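PDB 3LRK: alpha-galactosidase 1 from Saccharomyces cerevisiae, which hydrolyses terminal, non-reducing alpha-D-galactose residues from alpha-galactosides such as galactose oligosaccharides, galactomannans and galactolipids. Local coordinates for residues M96-V99 / A100-H104; A135-F138 / A139-V143; R55-L59 / G60-M64; G78-S81 / D82-V86; E118-C121 / A122-G126. The protein carries 1 engineered substitution. All coordinates share one frame; numbering follows the deposited sequence.

Contact 1: residues M96-V99 / A100-H104; sequences MGHV and ADHLH. With NA (sodium ion), chain K; NAG (2-acetamido-2-deoxy-beta-D-glucopyranose), chain D.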
# COMPACT_ATOMS: atom_id res chain seq x y z
N MET A 96 26.84 0.03 35.84
CA MET A 96 25.39 0.14 35.84
C MET A 96 24.75 -0.62 37.00
O MET A 96 23.78 -0.16 37.56
CB MET A 96 24.82 -0.35 34.49
CG MET A 96 25.42 0.37 33.26
SD MET A 96 25.60 2.17 33.43
CE MET A 96 23.92 2.67 33.70
N GLY A 97 25.31 -1.78 37.35
CA GLY A 97 24.75 -2.62 38.42
C GLY A 97 24.66 -1.84 39.73
O GLY A 97 23.72 -2.01 40.49
N HIS A 98 25.64 -0.98 39.97
CA HIS A 98 25.62 -0.11 41.14
C HIS A 98 24.47 0.92 41.15
O HIS A 98 23.92 1.24 42.22
CB HIS A 98 26.97 0.59 41.30
CG HIS A 98 27.16 1.20 42.65
ND1 HIS A 98 27.23 0.44 43.80
CD2 HIS A 98 27.28 2.49 43.05
CE1 HIS A 98 27.39 1.23 44.84
NE2 HIS A 98 27.43 2.48 44.41
N VAL A 99 24.12 1.43 39.97
CA VAL A 99 22.93 2.29 39.82
C VAL A 99 21.66 1.49 40.14
O VAL A 99 20.80 1.96 40.88
CB VAL A 99 22.82 2.90 38.39
CG1 VAL A 99 21.62 3.87 38.27
CG2 VAL A 99 24.13 3.58 37.99
N ALA A 100 21.56 0.27 39.59
CA ALA A 100 20.45 -0.65 39.88
C ALA A 100 20.26 -0.88 41.38
O ALA A 100 19.14 -0.92 41.87
CB ALA A 100 20.69 -1.98 39.17
N ASP A 101 21.37 -1.06 42.10
CA ASP A 101 21.36 -1.38 43.54
C ASP A 101 20.79 -0.23 44.36
O ASP A 101 19.96 -0.44 45.25
CB ASP A 101 22.78 -1.71 44.02
CG ASP A 101 23.33 -2.99 43.41
OD1 ASP A 101 22.54 -3.82 42.91
OD2 ASP A 101 24.56 -3.16 43.41
N HIS A 102 21.25 0.99 44.06
CA HIS A 102 20.68 2.22 44.64
C HIS A 102 19.19 2.36 44.36
O HIS A 102 18.40 2.69 45.25
CB HIS A 102 21.41 3.45 44.09
CG HIS A 102 22.63 3.82 44.85
ND1 HIS A 102 22.61 4.09 46.21
CD2 HIS A 102 23.92 4.00 44.46
CE1 HIS A 102 23.83 4.41 46.61
NE2 HIS A 102 24.63 4.37 45.57
N LEU A 103 18.80 2.10 43.11
CA LEU A 103 17.39 2.14 42.74
C LEU A 103 16.56 1.10 43.50
O LEU A 103 15.54 1.44 44.09
CB LEU A 103 17.19 2.02 41.21
CG LEU A 103 17.75 3.21 40.41
CD1 LEU A 103 17.71 2.96 38.89
CD2 LEU A 103 17.01 4.50 40.74
N HIS A 104 17.03 -0.15 43.51
CA HIS A 104 16.33 -1.23 44.20
C HIS A 104 16.22 -0.98 45.71
O HIS A 104 15.21 -1.31 46.33
CB HIS A 104 17.01 -2.58 43.92
CG HIS A 104 16.95 -3.00 42.48
ND1 HIS A 104 17.89 -3.83 41.91
CD2 HIS A 104 16.08 -2.67 41.50
CE1 HIS A 104 17.58 -4.01 40.63
NE2 HIS A 104 16.49 -3.33 40.36
NA NA K . 26.93 4.44 45.49
C1 NAG D . 21.43 -1.95 49.31
C2 NAG D . 22.90 -1.58 49.49
C3 NAG D . 23.71 -2.83 49.88
C4 NAG D . 23.09 -3.55 51.08
C5 NAG D . 21.58 -3.71 50.92
C6 NAG D . 20.93 -4.15 52.22
C7 NAG D . 23.46 0.36 48.10
C8 NAG D . 24.22 0.85 46.90
N2 NAG D . 23.45 -0.96 48.30
O3 NAG D . 25.04 -2.46 50.16
O4 NAG D . 23.70 -4.82 51.25
O5 NAG D . 20.96 -2.49 50.53
O6 NAG D . 19.70 -4.75 51.87
O7 NAG D . 22.88 1.16 48.84
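His98 and His102, one helical turn apart, reach the same sodium ion with their NE2 atoms, each 2.3 Å from the metal. The two rings make an offset edge-to-face pair, with an edge of His102 turned toward the face of His98; their centroids lie 4.9 Å apart and their planes meet at 76°. His98 gets there with CG anti to its backbone N (chi1 -165°), which brings a ring whose CB starts away from the following turn back toward His102. Five further atoms complete the sodium shell. The acetamide methyl of the N-acetylglucosamine covers one face of His102, C8 standing over the ring centre and 3.6 Å from His102 CE1. The same C8 lies 3.8 Å from His98 CE1. Backbone geometry supports this i/i+4 spacing: His102 N donates to His98 O over 3.3 Å at 171°. On another side of the helix Val99 and Leu103 point the same way, CG1 of Val99 4.1 Å from CD1 of Leu103. Asp101 turns to a salt bridge with Arg142. Helix 96-105 thus lays Val99 and Leu103 against helix 46-58, while Met96, Ala100 and Leu103 pack on strand 109-115 of the barrel.

Contact 2: residues A135-F138 / A139-V143; sequences AQFF and ANNRV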
# COMPACT_ATOMS: atom_id res chain seq x y z
N ALA A 135 21.81 -8.81 26.20
CA ALA A 135 20.88 -9.28 27.24
C ALA A 135 21.64 -9.72 28.50
O ALA A 135 21.22 -9.40 29.61
CB ALA A 135 20.01 -10.41 26.70
N GLN A 136 22.73 -10.47 28.32
CA GLN A 136 23.60 -10.89 29.43
C GLN A 136 24.19 -9.71 30.21
O GLN A 136 24.15 -9.70 31.45
CB GLN A 136 24.72 -11.83 28.96
CG GLN A 136 25.43 -12.56 30.11
CD GLN A 136 24.48 -13.42 30.94
OE1 GLN A 136 23.74 -14.25 30.41
NE2 GLN A 136 24.49 -13.21 32.25
N PHE A 137 24.73 -8.73 29.48
CA PHE A 137 25.15 -7.47 30.10
C PHE A 137 24.05 -6.84 30.96
O PHE A 137 24.30 -6.44 32.12
CB PHE A 137 25.66 -6.45 29.05
CG PHE A 137 25.94 -5.09 29.63
CD1 PHE A 137 27.22 -4.76 30.08
CD2 PHE A 137 24.92 -4.15 29.75
CE1 PHE A 137 27.47 -3.52 30.63
CE2 PHE A 137 25.17 -2.90 30.31
CZ PHE A 137 26.45 -2.59 30.74
N PHE A 138 22.82 -6.75 30.43
CA PHE A 138 21.74 -6.12 31.18
C PHE A 138 21.39 -6.92 32.46
O PHE A 138 21.20 -6.33 33.52
CB PHE A 138 20.50 -5.85 30.32
CG PHE A 138 20.75 -4.88 29.18
CD1 PHE A 138 21.26 -3.60 29.42
CD2 PHE A 138 20.50 -5.26 27.86
CE1 PHE A 138 21.50 -2.71 28.36
CE2 PHE A 138 20.74 -4.38 26.80
CZ PHE A 138 21.24 -3.10 27.05
N ALA A 139 21.35 -8.24 32.34
CA ALA A 139 21.09 -9.11 33.49
C ALA A 139 22.23 -9.07 34.52
O ALA A 139 21.97 -9.05 35.73
CB ALA A 139 20.85 -10.52 33.03
N ASN A 140 23.48 -9.04 34.05
CA ASN A 140 24.66 -8.91 34.94
C ASN A 140 24.60 -7.62 35.75
O ASN A 140 25.09 -7.56 36.88
CB ASN A 140 25.97 -8.94 34.15
CG ASN A 140 26.34 -10.33 33.67
OD1 ASN A 140 25.64 -11.31 33.94
ND2 ASN A 140 27.44 -10.41 32.93
N ASN A 141 24.01 -6.59 35.14
CA ASN A 141 23.86 -5.28 35.76
C ASN A 141 22.51 -5.04 36.43
O ASN A 141 22.17 -3.91 36.78
CB ASN A 141 24.22 -4.19 34.74
CG ASN A 141 25.69 -4.21 34.41
OD1 ASN A 141 26.11 -4.83 33.43
ND2 ASN A 141 26.49 -3.58 35.27
N ARG A 142 21.75 -6.13 36.60
CA ARG A 142 20.54 -6.16 37.45
C ARG A 142 19.44 -5.21 36.97
O ARG A 142 18.69 -4.62 37.75
CB ARG A 142 20.91 -5.96 38.93
CG ARG A 142 21.88 -7.05 39.40
CD ARG A 142 22.36 -6.85 40.82
NE ARG A 142 23.36 -5.78 40.99
CZ ARG A 142 24.65 -5.87 40.65
NH1 ARG A 142 25.13 -6.97 40.07
NH2 ARG A 142 25.47 -4.87 40.91
N VAL A 143 19.34 -5.11 35.64
CA VAL A 143 18.34 -4.32 34.94
C VAL A 143 16.98 -5.05 34.96
O VAL A 143 16.94 -6.26 34.88
CB VAL A 143 18.83 -4.08 33.48
CG1 VAL A 143 17.73 -3.49 32.59
CG2 VAL A 143 20.07 -3.19 33.48
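A Schellman motif ends helix 131-140, with Val143 N bonded back to Phe138 O at 3.1 Å and Arg142, at positive phi, as its C-prime residue. The second bond of the motif runs 3.1 Å from Arg142 N to Ala139 O. Asn141 N donates to Phe137 O at 3.0 Å and only weakly to Phe138 O, so the carbonyls of Phe137, Phe138 and Ala139 are all used in closing the last turn. The reversal brings Val143 beside the helix, its CB 4.0 Å from CB of Phe138. Ahead of it the helical ladder is regular: Asn140 N donates to Gln136 O over 2.8 Å. The same two residues are tied again through their side chains, Gln136 NE2 giving a hydrogen to Asn140 OD1 at 2.8 Å. That oxygen lies in the amide plane of Gln136, yet the donor stands above the carbonyl plane of Asn140, the two amide planes being 55° apart. A bend at chi2 of Gln136 (59°) folds its amide toward Asn140. In the barrel this helix connects strand 109-115 to strand 145-149 as a beta-alpha-beta crossover, and the cap delivers the chain to the second of these strands. Phe138 and Val143 both pack on strand 109-115. One terminal atom of the Asn141 amide stands over the centre of a Phe137 face, the planes about 40° apart; which atom it is remains doubtful. The Phe137 ring also meets Trp75, while Arg142 sends its guanidinium to a salt bridge with Asp101 on helix 96-105.

Contact 3: residues R55-L59 / G60-M64; sequences RISDL and GLKDM. With NAG (2-acetamido-2-deoxy-beta-D-glucopyranose), chain C.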
# COMPACT_ATOMS: atom_id res chain seq x y z
N ARG A 55 13.85 12.47 43.90
CA ARG A 55 12.76 13.44 43.71
C ARG A 55 11.43 12.74 43.43
O ARG A 55 10.41 13.13 43.99
CB ARG A 55 13.12 14.42 42.59
CG ARG A 55 12.04 15.43 42.19
CD ARG A 55 11.81 16.50 43.24
NE ARG A 55 11.24 17.73 42.67
CZ ARG A 55 10.81 18.78 43.37
NH1 ARG A 55 10.86 18.77 44.70
NH2 ARG A 55 10.32 19.83 42.74
N ILE A 56 11.43 11.72 42.57
CA ILE A 56 10.20 10.97 42.25
C ILE A 56 9.67 10.24 43.48
O ILE A 56 8.46 10.19 43.71
CB ILE A 56 10.40 10.01 41.04
CG1 ILE A 56 10.61 10.84 39.76
CG2 ILE A 56 9.21 9.05 40.88
CD1 ILE A 56 10.92 10.03 38.52
N SER A 57 10.58 9.68 44.27
CA SER A 57 10.23 9.11 45.57
C SER A 57 9.62 10.17 46.50
O SER A 57 8.51 9.97 47.02
CB SER A 57 11.46 8.45 46.22
OG SER A 57 11.08 7.70 47.35
N ASP A 58 10.33 11.28 46.70
CA ASP A 58 9.92 12.31 47.68
C ASP A 58 8.60 12.99 47.31
O ASP A 58 7.82 13.35 48.19
CB ASP A 58 11.03 13.34 47.91
CG ASP A 58 12.25 12.76 48.59
OD1 ASP A 58 12.15 11.69 49.24
OD2 ASP A 58 13.34 13.38 48.48
N LEU A 59 8.35 13.15 46.01
CA LEU A 59 7.06 13.70 45.53
C LEU A 59 5.89 12.72 45.69
O LEU A 59 4.75 13.07 45.41
CB LEU A 59 7.16 14.20 44.08
CG LEU A 59 8.12 15.36 43.78
CD1 LEU A 59 8.17 15.65 42.28
CD2 LEU A 59 7.79 16.64 44.58
N GLY A 60 6.18 11.50 46.13
CA GLY A 60 5.14 10.49 46.34
C GLY A 60 4.66 9.88 45.04
O GLY A 60 3.67 9.16 45.01
N LEU A 61 5.37 10.18 43.95
CA LEU A 61 5.03 9.66 42.62
C LEU A 61 5.42 8.20 42.47
O LEU A 61 4.70 7.42 41.83
CB LEU A 61 5.65 10.53 41.52
CG LEU A 61 4.98 11.90 41.33
CD1 LEU A 61 5.69 12.70 40.26
CD2 LEU A 61 3.49 11.77 41.01
N LYS A 62 6.55 7.81 43.08
CA LYS A 62 6.97 6.41 43.13
C LYS A 62 5.86 5.52 43.71
O LYS A 62 5.50 4.50 43.12
CB LYS A 62 8.25 6.25 43.94
CG LYS A 62 8.75 4.79 44.07
CD LYS A 62 9.89 4.67 45.09
CE LYS A 62 9.37 4.60 46.53
NZ LYS A 62 10.46 4.70 47.54
N ASP A 63 5.31 5.93 44.86
CA ASP A 63 4.29 5.11 45.52
C ASP A 63 2.90 5.21 44.87
O ASP A 63 1.96 4.53 45.31
CB ASP A 63 4.25 5.40 47.02
CG ASP A 63 5.49 4.89 47.74
OD1 ASP A 63 5.74 3.67 47.70
OD2 ASP A 63 6.21 5.71 48.36
N MET A 64 2.78 6.03 43.82
CA MET A 64 1.58 6.02 42.97
C MET A 64 1.71 4.98 41.86
O MET A 64 0.73 4.65 41.19
CB MET A 64 1.29 7.40 42.38
CG MET A 64 1.01 8.49 43.41
SD MET A 64 0.06 9.88 42.76
CE MET A 64 -1.55 9.10 42.57
C1 NAG C . 3.59 4.52 50.95
C2 NAG C . 4.69 5.42 51.52
C3 NAG C . 6.03 4.71 51.72
C4 NAG C . 5.94 3.27 52.24
C5 NAG C . 4.61 2.56 51.91
C6 NAG C . 4.30 1.53 52.99
C7 NAG C . 4.43 7.78 50.96
C8 NAG C . 5.02 8.92 50.19
N2 NAG C . 4.91 6.57 50.66
O3 NAG C . 6.83 5.47 52.61
O4 NAG C . 7.00 2.53 51.65
O5 NAG C . 3.48 3.42 51.82
O6 NAG C . 3.46 0.54 52.44
O7 NAG C . 3.57 7.97 51.80
O HOH W 1 6.77 7.89 46.71
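Over one face of the Arg55 guanidinium lies CD2 of Leu59, 3.7 Å above the plane and offset toward the rim, and CB of the same leucine packs 4.2 Å from CG of Leu61. The edge of that guanidinium turns elsewhere, NE to Val296 O and NH2 to Leu410 O. Here helix 46-58 ends in a Schellman motif. Gly60 has a phi of 77°, which favours glycine; its N-H bonds to Ser57 O over 2.9 Å, and Leu61 N adds a weak bond to Ile56 O. Lys62 N also reaches Ile56 O, at 3.1 Å, from above the carbonyl plane. The reversed chain packs on the last turn: CG2 of Ile56, anti to the backbone N, lies 3.9 Å from CB of Leu61, the two side chains crossing at about a right angle. The Lys62 side chain starts out extended and bends at chi3 (82°), which carries NZ to Ser57 OG at 3.1 Å. The ammonium also bonds to Asn106 O and makes a cation-pi contact with Phe108. The second flat group, the carboxylate of Asp63, receives the acetamide N2 of an N-acetylglucosamine on OD2 at 2.8 Å and a nearly straight 162°. A water accepts from Asp63 N and donates to Asp63 OD2 and to Ser57 O, 2.7 Å from the latter, so Ser57 O takes both Gly60 N and the water. A buried lysine is therefore met by two oxygens and an aromatic ring, a setting likely to favour its charged form, while Asp63, which also bonds to Thr424, offers the glycan an acceptor that the water links to Ser57 O.

Contact 4: residues G78-S81 / D82-V86; sequences GRDS and DGFLV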
# COMPACT_ATOMS: atom_id res chain seq x y z
N GLY A 78 31.36 2.04 24.17
CA GLY A 78 31.87 1.06 23.20
C GLY A 78 31.70 -0.37 23.69
O GLY A 78 30.82 -0.66 24.52
N ARG A 79 32.55 -1.27 23.18
CA ARG A 79 32.56 -2.68 23.58
C ARG A 79 33.98 -3.10 23.98
O ARG A 79 34.97 -2.60 23.41
CB ARG A 79 32.02 -3.59 22.47
CG ARG A 79 30.60 -3.26 22.03
CD ARG A 79 30.03 -4.24 21.00
NE ARG A 79 28.60 -3.97 20.79
CZ ARG A 79 27.61 -4.54 21.48
NH1 ARG A 79 27.87 -5.44 22.41
NH2 ARG A 79 26.35 -4.20 21.24
N ASP A 80 34.09 -4.01 24.94
CA ASP A 80 35.39 -4.51 25.40
C ASP A 80 35.97 -5.59 24.48
O ASP A 80 35.37 -5.92 23.45
CB ASP A 80 35.32 -4.99 26.87
CG ASP A 80 34.48 -6.26 27.06
OD1 ASP A 80 34.24 -7.01 26.09
OD2 ASP A 80 34.07 -6.52 28.22
N SER A 81 37.12 -6.17 24.85
CA SER A 81 37.77 -7.18 24.00
C SER A 81 36.95 -8.47 23.83
O SER A 81 37.18 -9.23 22.89
CB SER A 81 39.18 -7.52 24.51
OG SER A 81 39.14 -8.23 25.74
N ASP A 82 36.00 -8.70 24.73
CA ASP A 82 35.06 -9.82 24.60
C ASP A 82 33.79 -9.47 23.85
O ASP A 82 32.91 -10.33 23.68
CB ASP A 82 34.71 -10.37 25.98
CG ASP A 82 35.82 -11.21 26.57
OD1 ASP A 82 36.37 -12.07 25.84
OD2 ASP A 82 36.16 -11.00 27.75
N GLY A 83 33.67 -8.23 23.40
CA GLY A 83 32.51 -7.79 22.64
C GLY A 83 31.35 -7.34 23.52
O GLY A 83 30.27 -7.03 23.00
N PHE A 84 31.57 -7.30 24.83
CA PHE A 84 30.57 -6.83 25.79
C PHE A 84 30.45 -5.33 25.80
O PHE A 84 31.46 -4.62 25.70
CB PHE A 84 30.92 -7.30 27.21
CG PHE A 84 29.95 -8.27 27.79
CD1 PHE A 84 29.71 -9.49 27.18
CD2 PHE A 84 29.28 -7.97 28.98
CE1 PHE A 84 28.81 -10.40 27.73
CE2 PHE A 84 28.38 -8.87 29.54
CZ PHE A 84 28.15 -10.08 28.91
N LEU A 85 29.21 -4.84 25.93
CA LEU A 85 28.94 -3.43 26.14
C LEU A 85 29.71 -2.91 27.34
O LEU A 85 29.83 -3.61 28.36
CB LEU A 85 27.44 -3.19 26.40
CG LEU A 85 26.47 -3.29 25.22
CD1 LEU A 85 25.05 -3.47 25.73
CD2 LEU A 85 26.60 -2.07 24.33
N VAL A 86 30.24 -1.70 27.21
CA VAL A 86 30.94 -1.01 28.30
C VAL A 86 30.18 0.29 28.59
O VAL A 86 29.97 1.10 27.69
CB VAL A 86 32.43 -0.72 27.93
CG1 VAL A 86 33.15 0.03 29.06
CG2 VAL A 86 33.16 -2.02 27.63
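Asp80 OD1 is gripped by two backbone N-H groups of the turn that follows it: Phe84 N at 3.0 Å, and Asp82 N in a weaker, bent bond. Phe84 N comes from above the carboxylate plane rather than within it. A chi1 of 69° sets CG of Asp80 between its backbone N and carbonyl carbon, folding the carboxylate over the turn, and OD2 then lies 3.4 Å from CB of Phe84. The backbone closes beneath it as a type I turn, Gly83 N donating to Asp80 O over 2.9 Å, while Asp80 N donates to Phe84 O at 2.8 Å in the carbonyl plane. These two bonds, with Gly83 at a phi of 85°, fit a type I turn with a G1 beta bulge, and the backbone angles of Gly83 call for glycine. Arg79 faces Leu85 in a non-hydrogen-bonded antiparallel pair. Its side chain runs alongside Leu85, whose CD2 lies over one face of the guanidinium, 3.7 Å above the plane. Near the guanidinium plane, at the edge of the group, NH1 of Arg79 donates to Gly83 O over 2.9 Å. NH2 forms a salt bridge with Asp134 and a bond to Gly126 O. Cutting Arg79 back to an alanine is likely to leave Asp134 without this charged partner, Gly83 O without its NH1 donor, and one side of Leu85 without the guanidinium against it. The hairpin of strands 76-79 and 85-87 lies at the surface against helix 131-140: Phe84 packs on Gln136, Phe137 and Asn140, and Leu85 on Asp134.

Contact 5: residues E118-C121 / A122-G126; sequences EYTC and AGYPG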
# COMPACT_ATOMS: atom_id res chain seq x y z
N GLU A 118 22.49 -1.80 14.27
CA GLU A 118 23.93 -1.71 14.37
C GLU A 118 24.33 -0.66 15.41
O GLU A 118 25.30 -0.85 16.15
CB GLU A 118 24.50 -1.35 12.99
CG GLU A 118 26.01 -1.40 12.93
CD GLU A 118 26.57 -1.03 11.57
OE1 GLU A 118 27.82 -0.96 11.48
OE2 GLU A 118 25.78 -0.82 10.62
N TYR A 119 23.58 0.43 15.44
CA TYR A 119 23.78 1.54 16.36
C TYR A 119 22.46 1.93 16.98
O TYR A 119 21.40 1.61 16.45
CB TYR A 119 24.32 2.78 15.63
CG TYR A 119 25.56 2.52 14.82
CD1 TYR A 119 25.49 2.38 13.43
CD2 TYR A 119 26.81 2.39 15.44
CE1 TYR A 119 26.63 2.15 12.67
CE2 TYR A 119 27.95 2.16 14.70
CZ TYR A 119 27.86 2.03 13.32
OH TYR A 119 28.99 1.79 12.60
N THR A 120 22.54 2.66 18.09
CA THR A 120 21.37 3.28 18.69
C THR A 120 21.03 4.52 17.87
O THR A 120 21.78 4.92 16.98
CB THR A 120 21.63 3.66 20.16
OG1 THR A 120 22.65 4.67 20.22
CG2 THR A 120 22.07 2.44 20.96
N CYS A 121 19.90 5.14 18.18
CA CYS A 121 19.49 6.34 17.46
C CYS A 121 20.49 7.50 17.56
O CYS A 121 20.64 8.27 16.61
CB CYS A 121 18.09 6.76 17.89
SG CYS A 121 16.83 5.53 17.48
N ALA A 122 21.18 7.61 18.69
CA ALA A 122 22.23 8.62 18.87
C ALA A 122 23.62 8.15 18.43
O ALA A 122 24.61 8.87 18.61
CB ALA A 122 22.26 9.13 20.31
N GLY A 123 23.69 6.95 17.86
CA GLY A 123 24.92 6.44 17.24
C GLY A 123 25.87 5.67 18.13
O GLY A 123 27.04 5.49 17.79
N TYR A 124 25.36 5.21 19.28
CA TYR A 124 26.12 4.35 20.19
C TYR A 124 25.95 2.89 19.78
O TYR A 124 25.13 2.60 18.92
CB TYR A 124 25.63 4.59 21.63
CG TYR A 124 25.98 5.97 22.10
CD1 TYR A 124 25.26 7.09 21.65
CD2 TYR A 124 27.04 6.18 22.98
CE1 TYR A 124 25.59 8.37 22.07
CE2 TYR A 124 27.38 7.46 23.41
CZ TYR A 124 26.65 8.55 22.95
OH TYR A 124 26.97 9.80 23.38
N PRO A 125 26.75 1.96 20.36
CA PRO A 125 26.66 0.54 19.98
C PRO A 125 25.25 -0.04 20.11
O PRO A 125 24.62 0.06 21.16
CB PRO A 125 27.61 -0.16 20.96
CG PRO A 125 28.54 0.92 21.42
CD PRO A 125 27.81 2.20 21.36
N GLY A 126 24.79 -0.65 19.02
CA GLY A 126 23.49 -1.31 18.97
C GLY A 126 23.61 -2.81 19.13
O GLY A 126 24.70 -3.37 19.03
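Thr120 branches at CB, 3.9 Å from Tyr124 O, into two arms that both meet the returning chain. OG1 accepts from Tyr124 N at 2.9 Å and also lies 3.3 Å from CB of Tyr124, near the plane of that ring at its edge. The other arm, CG2, approaches Pro125 O at 3.5 Å. With chi1 at 65° the hydroxyl, not the methyl, is turned in over the bend; there OG1 is also hydrogen-bonded to OD1 of Asp73, a substrate-binding residue whose OD2 takes Ala122 N. The bend is a type I turn from Thr120 to Gly123, closed by Gly123 N to Thr120 O. Thr120 N bonds to Tyr124 O at 2.7 Å, and Gly123, at a phi of 90°, gives the pattern of a G1 beta bulge in this loop after strand 109-115. If a valine stood here, OG1 would be gone, and Tyr124 N is likely to lose its acceptor and Asp73 a hydrogen-bonding partner. Tyr124 O also lies at the edge of the Tyr119 ring, 3.4 Å from CB of Tyr119. Cys121, in the turn, is tied by a disulfide to Cys151 and neighbours the nucleophile Asp149, the nearest side-chain atoms about 3 Å apart. Tyr119 packs on Pro21 of a neighbouring subunit.

Overall arrangement
Along the chain the order is contact 3, contact 4, contact 1, contact 5, contact 2, all within the (beta/alpha)8 barrel domain of this GH27 enzyme. Contacts 1 and 2, about 11 Å apart between centres, join helices 96-105 and 131-140 through the Asp101-Arg142 salt bridge. Contact 4 lies about 14 Å, centre to centre, from contact 2, the hairpin touching helix 131-140, and as far from contact 5, reached through Arg79 and Gly126. Contact 5 comes within about 3 Å (nearest side-chain atoms) of the nucleophile. Contact 3, at the end of helix 46-58, has its centre about 18 Å from that of contact 1 and about 35 Å from that of contact 4. Contacts 1 and 3 touch N-acetylglucosamine, while contact 5 lies beside the active site.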